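Local coordinates for odorant-binding protein 47 (Anopheles gambiae, PDB 3PM2), which binds hydrophobic odorants such as menthol, citronellal, decanal and indole, and is thought to carry them through the aqueous fluid around olfactory dendrites, at residues P22-P27 / E58-S63; S35-Q40 / G53-E58. One frame throughout, in Å; residues are numbered along the deposited sequence.

In the fold
Both contacts use helix 55-63, which takes part through its first turn in interaction 2 (35-40 with 53-58) and through its later turns in interaction 1 (22-27 with 58-63). Their centres lie about 12 Å apart, Glu58 belongs to both, and Cys59 CB packs on Trp37 CD1 at 3.8 Å where they touch. Along the chain, 35-40 and the start of 53-58 fall between the two segments of interaction 1: helix 27-44 starts at the end of 22-27, carries 35-40, and the chain then returns into helix 55-63. Together with disulfides Cys33-Cys59 and Cys55-Cys130, the two contacts hold helix 55-63 against helix 27-44, the loop that precedes it and the loop before helix 133-147.

Interaction 1: P22-P27 / E58-S63; sequences PFLVEP and ECVMNS
With CG1 anti to the backbone N (chi1 168°), Val60 sends that methyl out between Leu24 and Val25; Val25 has CG2 anti to its carbonyl carbon, beside the backbone N, and it is this branch that meets the Val60 methyl. Leu24 CD2 reaches Val60 CG1 at 3.4 Å, and Val25 CG2 comes to the same methyl at 3.5 Å; both separations are tighter than usual for carbon pairs, so CG1 is closely lodged between two neighbouring side chains of the loop. The other Leu24 methyl meets the thioether of Met61. Met61 starts away from the loop but is bent at chi2, and its chain crosses Leu24 at about a right angle, with Leu24 CD1 3.9 Å from Met61 SD and 4.0 Å from CE. In this mainly helical odorant-binding protein the contact joins the loop leading into helix 27-44 to helix 55-63, and Leu138 of helix 133-147 touches both Leu24 and Val60. Tyr81 and Leu77 of helix 74-85 also pack on Leu24. At the exposed border Val25 CG2 lies 3.7 Å from Ser63 OG, a hydroxyl turned back on its own helix to donate to Val60 O at 2.8 Å, tilted 21° from the carbonyl plane.

Interaction 2: S35-Q40 / G53-E58; sequences SKWIGQ and GCCVAE
Cys55 lays its side chain over one face of the Trp37 indole, CB 3.7 Å from the centroid of the five-membered ring and 23° off its normal, a CH-pi contact. From there SG sits over the six-membered ring, 4.3 Å from its centroid, in a sulfur-aromatic contact. The turn of SG beside the backbone N (chi1 -70°) lets one cysteine span both rings, and the same sulfur closes the disulfide to Cys130. Lys36 CG lies over the opposite face, toward the rim. Val56, the third main contributor, brings CG2 to Trp37 CB at 3.6 Å, where the two backbones come closest. Through Trp37, helix 27-44 packs on the first turn of helix 55-63, in the helical framework of a C-plus odorant-binding protein. That turn is N-capped by Cys54, whose sulfur accepts a weak bond from Ala57 N. A water accepts from both Gln40 NE2, at 3.0 Å, and Cys55 N, at 2.7 Å, linking the helices and satisfying an amide of the first turn. Gln40 NE2 also lies 3.2 Å from Cys55 SG, while Gln40 OE1 accepts from Gln128 N, which is consistent with this way round of the carboxamide.

Interaction 1: P22-P27 / E58-S63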
ATOM      1  N   PRO A  22     -11.780  -3.038  -1.992  1.00 16.50           N
ATOM      2  CA  PRO A  22     -12.041  -2.202  -0.813  1.00 16.02           C
ATOM      3  C   PRO A  22     -10.953  -1.132  -0.664  1.00 21.77           C
ATOM      4  O   PRO A  22      -9.843  -1.269  -1.212  1.00 22.91           O
ATOM      5  CB  PRO A  22     -11.953  -3.208   0.341  1.00 17.12           C
ATOM      6  CG  PRO A  22     -12.274  -4.520  -0.289  1.00 21.27           C
ATOM      7  CD  PRO A  22     -11.538  -4.434  -1.589  1.00 17.52           C
ATOM      8  N   PHE A  23     -11.263  -0.069   0.061  1.00 18.17           N
ATOM      9  CA  PHE A  23     -10.283   0.999   0.291  1.00 18.32           C
ATOM     10  C   PHE A  23     -10.387   1.506   1.718  1.00 23.12           C
ATOM     11  O   PHE A  23     -11.410   1.312   2.383  1.00 22.52           O
ATOM     12  CB  PHE A  23     -10.485   2.144  -0.718  1.00 19.33           C
ATOM     13  CG  PHE A  23     -11.859   2.779  -0.702  1.00 20.06           C
ATOM     14  CD1 PHE A  23     -12.168   3.794   0.204  1.00 22.26           C
ATOM     15  CD2 PHE A  23     -12.824   2.410  -1.632  1.00 21.19           C
ATOM     16  CE1 PHE A  23     -13.429   4.384   0.213  1.00 22.12           C
ATOM     17  CE2 PHE A  23     -14.089   3.004  -1.626  1.00 22.86           C
ATOM     18  CZ  PHE A  23     -14.389   3.982  -0.702  1.00 20.56           C
ATOM     19  N   LEU A  24      -9.354   2.207   2.162  1.00 22.12           N
ATOM     20  CA  LEU A  24      -9.259   2.797   3.495  1.00 23.17           C
ATOM     21  C   LEU A  24      -9.402   4.339   3.396  1.00 26.87           C
ATOM     22  O   LEU A  24      -9.725   5.000   4.387  1.00 27.06           O
ATOM     23  CB  LEU A  24      -7.883   2.331   4.041  1.00 24.99           C
ATOM     24  CG  LEU A  24      -6.940   3.198   4.830  1.00 30.21           C
ATOM     25  CD1 LEU A  24      -5.991   2.338   5.604  1.00 29.93           C
ATOM     26  CD2 LEU A  24      -6.097   3.983   3.931  1.00 34.72           C
ATOM     27  N   VAL A  25      -9.154   4.901   2.200  1.00 23.85           N
ATOM     28  CA  VAL A  25      -9.189   6.340   1.932  1.00 24.41           C
ATOM     29  C   VAL A  25      -9.831   6.589   0.579  1.00 27.77           C
ATOM     30  O   VAL A  25      -9.618   5.811  -0.337  1.00 26.11           O
ATOM     31  CB  VAL A  25      -7.732   6.909   2.012  1.00 29.99           C
ATOM     32  CG1 VAL A  25      -7.552   8.175   1.204  1.00 30.12           C
ATOM     33  CG2 VAL A  25      -7.337   7.186   3.442  1.00 30.73           C
ATOM     34  N   GLU A  26     -10.604   7.687   0.448  1.00 27.08           N
ATOM     35  CA  GLU A  26     -11.241   8.076  -0.802  1.00 28.05           C
ATOM     36  C   GLU A  26     -10.145   8.487  -1.817  1.00 33.21           C
ATOM     37  O   GLU A  26      -9.132   9.055  -1.385  1.00 32.35           O
ATOM     38  CB  GLU A  26     -12.201   9.247  -0.535  1.00 29.90           C
ATOM     39  CG  GLU A  26     -13.368   9.361  -1.504  1.00 44.37           C
ATOM     40  CD  GLU A  26     -14.345   8.202  -1.610  1.00 64.31           C
ATOM     41  OE1 GLU A  26     -14.861   7.754  -0.560  1.00 50.37           O
ATOM     42  OE2 GLU A  26     -14.647   7.789  -2.754  1.00 59.10           O
ATOM     43  N   PRO A  27     -10.304   8.199  -3.141  1.00 31.00           N
ATOM     44  CA  PRO A  27      -9.256   8.565  -4.121  1.00 31.03           C
ATOM     45  C   PRO A  27      -8.702   9.986  -4.052  1.00 32.83           C
ATOM     46  O   PRO A  27      -7.509  10.169  -4.275  1.00 31.78           O
ATOM     47  CB  PRO A  27      -9.935   8.320  -5.471  1.00 32.82           C
ATOM     48  CG  PRO A  27     -10.907   7.263  -5.202  1.00 37.01           C
ATOM     49  CD  PRO A  27     -11.411   7.481  -3.806  1.00 32.64           C
ATOM     50  N   GLU A  58       2.330   7.170   4.936  1.00 14.71           N
ATOM     51  CA  GLU A  58       2.182   7.839   6.233  1.00 14.02           C
ATOM     52  C   GLU A  58       1.173   8.998   6.123  1.00 17.05           C
ATOM     53  O   GLU A  58       0.355   9.186   7.023  1.00 17.03           O
ATOM     54  CB  GLU A  58       3.530   8.300   6.772  1.00 15.45           C
ATOM     55  CG  GLU A  58       3.423   8.947   8.147  1.00 18.56           C
ATOM     56  CD  GLU A  58       4.750   9.081   8.861  1.00 28.72           C
ATOM     57  OE1 GLU A  58       5.416   8.044   9.068  1.00 23.67           O
ATOM     58  OE2 GLU A  58       5.120  10.218   9.230  1.00 30.53           O
ATOM     59  N   CYS A  59       1.207   9.732   4.998  1.00 15.24           N
ATOM     60  CA  CYS A  59       0.286  10.834   4.700  1.00 15.70           C
ATOM     61  C   CYS A  59      -1.174  10.316   4.705  1.00 18.18           C
ATOM     62  O   CYS A  59      -2.047  10.936   5.331  1.00 16.57           O
ATOM     63  CB  CYS A  59       0.659  11.479   3.362  1.00 17.62           C
ATOM     64  SG  CYS A  59      -0.476  12.783   2.814  1.00 23.21           S
ATOM     65  N   VAL A  60      -1.423   9.158   4.021  1.00 14.25           N
ATOM     66  CA  VAL A  60      -2.725   8.514   3.933  1.00 13.35           C
ATOM     67  C   VAL A  60      -3.179   8.125   5.340  1.00 16.75           C
ATOM     68  O   VAL A  60      -4.324   8.372   5.708  1.00 17.36           O
ATOM     69  CB  VAL A  60      -2.703   7.283   2.987  1.00 16.60           C
ATOM     70  CG1 VAL A  60      -3.973   6.452   3.144  1.00 16.25           C
ATOM     71  CG2 VAL A  60      -2.520   7.697   1.522  1.00 16.10           C
ATOM     72  N   MET A  61      -2.290   7.531   6.113  1.00 13.38           N
ATOM     73  CA  MET A  61      -2.616   7.086   7.483  1.00 12.90           C
ATOM     74  C   MET A  61      -2.914   8.262   8.394  1.00 20.20           C
ATOM     75  O   MET A  61      -3.881   8.213   9.149  1.00 21.08           O
ATOM     76  CB  MET A  61      -1.531   6.168   8.037  1.00 14.08           C
ATOM     77  CG  MET A  61      -1.407   4.847   7.272  1.00 16.22           C
ATOM     78  SD  MET A  61      -2.846   3.794   7.476  1.00 18.49           S
ATOM     79  CE  MET A  61      -2.200   2.219   6.882  1.00 16.07           C
ATOM     80  N   ASN A  62      -2.162   9.363   8.231  1.00 18.68           N
ATOM     81  CA  ASN A  62      -2.413  10.604   8.983  1.00 18.77           C
ATOM     82  C   ASN A  62      -3.747  11.232   8.557  1.00 22.51           C
ATOM     83  O   ASN A  62      -4.456  11.782   9.415  1.00 22.42           O
ATOM     84  CB  ASN A  62      -1.248  11.605   8.837  1.00 19.50           C
ATOM     85  CG  ASN A  62      -0.057  11.317   9.743  1.00 29.42           C
ATOM     86  OD1 ASN A  62      -0.189  10.793  10.858  1.00 25.36           O
ATOM     87  ND2 ASN A  62       1.130  11.732   9.325  1.00 19.87           N
ATOM     88  N   SER A  63      -4.130  11.112   7.257  1.00 19.05           N
ATOM     89  CA  SER A  63      -5.399  11.703   6.803  1.00 19.56           C
ATOM     90  C   SER A  63      -6.609  11.040   7.474  1.00 25.41           C
ATOM     91  O   SER A  63      -7.656  11.659   7.570  1.00 25.85           O
ATOM     92  CB  SER A  63      -5.529  11.662   5.278  1.00 22.32           C
ATOM     93  OG  SER A  63      -5.981  10.402   4.808  1.00 27.41           O
TER

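Interaction 2: S35-Q40 / G53-E58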
ATOM      1  N   SER A  35       0.631  13.137  -4.784  1.00 17.21           N
ATOM      2  CA  SER A  35       1.262  14.332  -5.361  1.00 17.40           C
ATOM      3  C   SER A  35       2.383  14.910  -4.442  1.00 20.50           C
ATOM      4  O   SER A  35       3.478  15.249  -4.905  1.00 18.58           O
ATOM      5  CB  SER A  35       0.188  15.383  -5.658  1.00 22.37           C
ATOM      6  OG  SER A  35       0.746  16.561  -6.225  1.00 31.30           O
ATOM      7  N   LYS A  36       2.105  14.972  -3.130  1.00 17.23           N
ATOM      8  CA  LYS A  36       3.044  15.533  -2.151  1.00 16.50           C
ATOM      9  C   LYS A  36       4.355  14.754  -2.028  1.00 21.14           C
ATOM     10  O   LYS A  36       5.421  15.381  -1.950  1.00 19.46           O
ATOM     11  CB  LYS A  36       2.361  15.590  -0.775  1.00 19.00           C
ATOM     12  CG  LYS A  36       3.078  16.475   0.224  1.00 25.40           C
ATOM     13  CD  LYS A  36       2.313  16.504   1.528  1.00 40.12           C
ATOM     14  CE  LYS A  36       2.986  17.365   2.562  1.00 55.09           C
ATOM     15  NZ  LYS A  36       2.499  17.033   3.930  1.00 64.56           N
ATOM     16  N   TRP A  37       4.271  13.408  -2.009  1.00 17.49           N
ATOM     17  CA  TRP A  37       5.396  12.523  -1.704  1.00 17.45           C
ATOM     18  C   TRP A  37       5.912  11.581  -2.766  1.00 19.05           C
ATOM     19  O   TRP A  37       6.942  10.943  -2.523  1.00 17.73           O
ATOM     20  CB  TRP A  37       5.081  11.725  -0.436  1.00 17.27           C
ATOM     21  CG  TRP A  37       4.825  12.566   0.783  1.00 18.87           C
ATOM     22  CD1 TRP A  37       3.634  12.749   1.419  1.00 21.91           C
ATOM     23  CD2 TRP A  37       5.785  13.351   1.492  1.00 19.27           C
ATOM     24  NE1 TRP A  37       3.805  13.562   2.515  1.00 21.76           N
ATOM     25  CE2 TRP A  37       5.125  13.913   2.605  1.00 23.83           C
ATOM     26  CE3 TRP A  37       7.168  13.559   1.345  1.00 21.34           C
ATOM     27  CZ2 TRP A  37       5.786  14.722   3.533  1.00 23.97           C
ATOM     28  CZ3 TRP A  37       7.814  14.383   2.249  1.00 23.38           C
ATOM     29  CH2 TRP A  37       7.129  14.940   3.336  1.00 23.99           C
ATOM     30  N   ILE A  38       5.257  11.477  -3.936  1.00 17.60           N
ATOM     31  CA  ILE A  38       5.750  10.533  -4.966  1.00 17.35           C
ATOM     32  C   ILE A  38       7.212  10.772  -5.411  1.00 18.39           C
ATOM     33  O   ILE A  38       7.939   9.816  -5.644  1.00 16.79           O
ATOM     34  CB  ILE A  38       4.768  10.378  -6.169  1.00 20.16           C
ATOM     35  CG1 ILE A  38       5.129   9.159  -7.066  1.00 19.77           C
ATOM     36  CG2 ILE A  38       4.657  11.680  -6.980  1.00 21.12           C
ATOM     37  CD1 ILE A  38       5.038   7.802  -6.392  1.00 20.56           C
ATOM     38  N   GLY A  39       7.604  12.038  -5.475  1.00 16.41           N
ATOM     39  CA  GLY A  39       8.929  12.474  -5.898  1.00 17.28           C
ATOM     40  C   GLY A  39      10.010  11.812  -5.070  1.00 19.32           C
ATOM     41  O   GLY A  39      10.866  11.087  -5.593  1.00 17.84           O
ATOM     42  N   GLN A  40       9.932  12.004  -3.764  1.00 15.25           N
ATOM     43  CA  GLN A  40      10.903  11.396  -2.876  1.00 13.74           C
ATOM     44  C   GLN A  40      10.687   9.889  -2.769  1.00 16.18           C
ATOM     45  O   GLN A  40      11.664   9.175  -2.578  1.00 14.77           O
ATOM     46  CB  GLN A  40      11.028  12.123  -1.524  1.00 15.55           C
ATOM     47  CG  GLN A  40       9.926  11.865  -0.507  1.00 26.09           C
ATOM     48  CD  GLN A  40      10.498  11.949   0.902  1.00 37.73           C
ATOM     49  OE1 GLN A  40      11.217  12.909   1.262  1.00 25.75           O
ATOM     50  NE2 GLN A  40      10.178  10.960   1.746  1.00 15.58           N
ATOM     51  N   GLY A  53      10.972   4.192   4.783  1.00 13.94           N
ATOM     52  CA  GLY A  53       9.536   4.373   4.989  1.00 13.55           C
ATOM     53  C   GLY A  53       8.874   5.198   3.908  1.00 16.99           C
ATOM     54  O   GLY A  53       9.430   6.201   3.452  1.00 15.65           O
ATOM     55  N   CYS A  54       7.698   4.760   3.467  1.00 12.54           N
ATOM     56  CA  CYS A  54       6.992   5.439   2.393  1.00 11.77           C
ATOM     57  C   CYS A  54       6.146   6.600   2.966  1.00 13.57           C
ATOM     58  O   CYS A  54       5.205   6.359   3.743  1.00 11.37           O
ATOM     59  CB  CYS A  54       6.129   4.446   1.629  1.00 13.63           C
ATOM     60  SG  CYS A  54       5.068   5.235   0.411  1.00 17.60           S
ATOM     61  N   CYS A  55       6.477   7.840   2.582  1.00 12.36           N
ATOM     62  CA  CYS A  55       5.728   9.004   3.074  1.00 13.61           C
ATOM     63  C   CYS A  55       4.344   9.141   2.484  1.00 14.02           C
ATOM     64  O   CYS A  55       3.481   9.743   3.118  1.00 13.78           O
ATOM     65  CB  CYS A  55       6.528  10.291   2.918  1.00 15.19           C
ATOM     66  SG  CYS A  55       7.952  10.412   4.037  1.00 18.87           S
ATOM     67  N   VAL A  56       4.125   8.617   1.249  1.00 11.30           N
ATOM     68  CA  VAL A  56       2.801   8.640   0.639  1.00 11.21           C
ATOM     69  C   VAL A  56       1.849   7.927   1.623  1.00 15.46           C
ATOM     70  O   VAL A  56       0.776   8.445   1.935  1.00 13.77           O
ATOM     71  CB  VAL A  56       2.769   7.943  -0.765  1.00 15.17           C
ATOM     72  CG1 VAL A  56       1.332   7.800  -1.277  1.00 15.41           C
ATOM     73  CG2 VAL A  56       3.642   8.677  -1.786  1.00 14.80           C
ATOM     74  N   ALA A  57       2.253   6.738   2.100  1.00 11.81           N
ATOM     75  CA  ALA A  57       1.437   5.931   3.028  1.00 12.02           C
ATOM     76  C   ALA A  57       1.261   6.571   4.379  1.00 15.23           C
ATOM     77  O   ALA A  57       0.160   6.523   4.935  1.00 14.20           O
ATOM     78  CB  ALA A  57       2.038   4.536   3.183  1.00 13.00           C
ATOM     79  N   GLU A  58       2.330   7.170   4.936  1.00 14.71           N
ATOM     80  CA  GLU A  58       2.182   7.839   6.233  1.00 14.02           C
ATOM     81  C   GLU A  58       1.173   8.998   6.123  1.00 17.05           C
ATOM     82  O   GLU A  58       0.355   9.186   7.023  1.00 17.03           O
ATOM     83  CB  GLU A  58       3.530   8.300   6.772  1.00 15.45           C
ATOM     84  CG  GLU A  58       3.423   8.947   8.147  1.00 18.56           C
ATOM     85  CD  GLU A  58       4.750   9.081   8.861  1.00 28.72           C
ATOM     86  OE1 GLU A  58       5.416   8.044   9.068  1.00 23.67           O
ATOM     87  OE2 GLU A  58       5.120  10.218   9.230  1.00 30.53           O
TER
HETATM   88  O   HOH W   1       8.524   8.580   0.941  1.00 15.38           O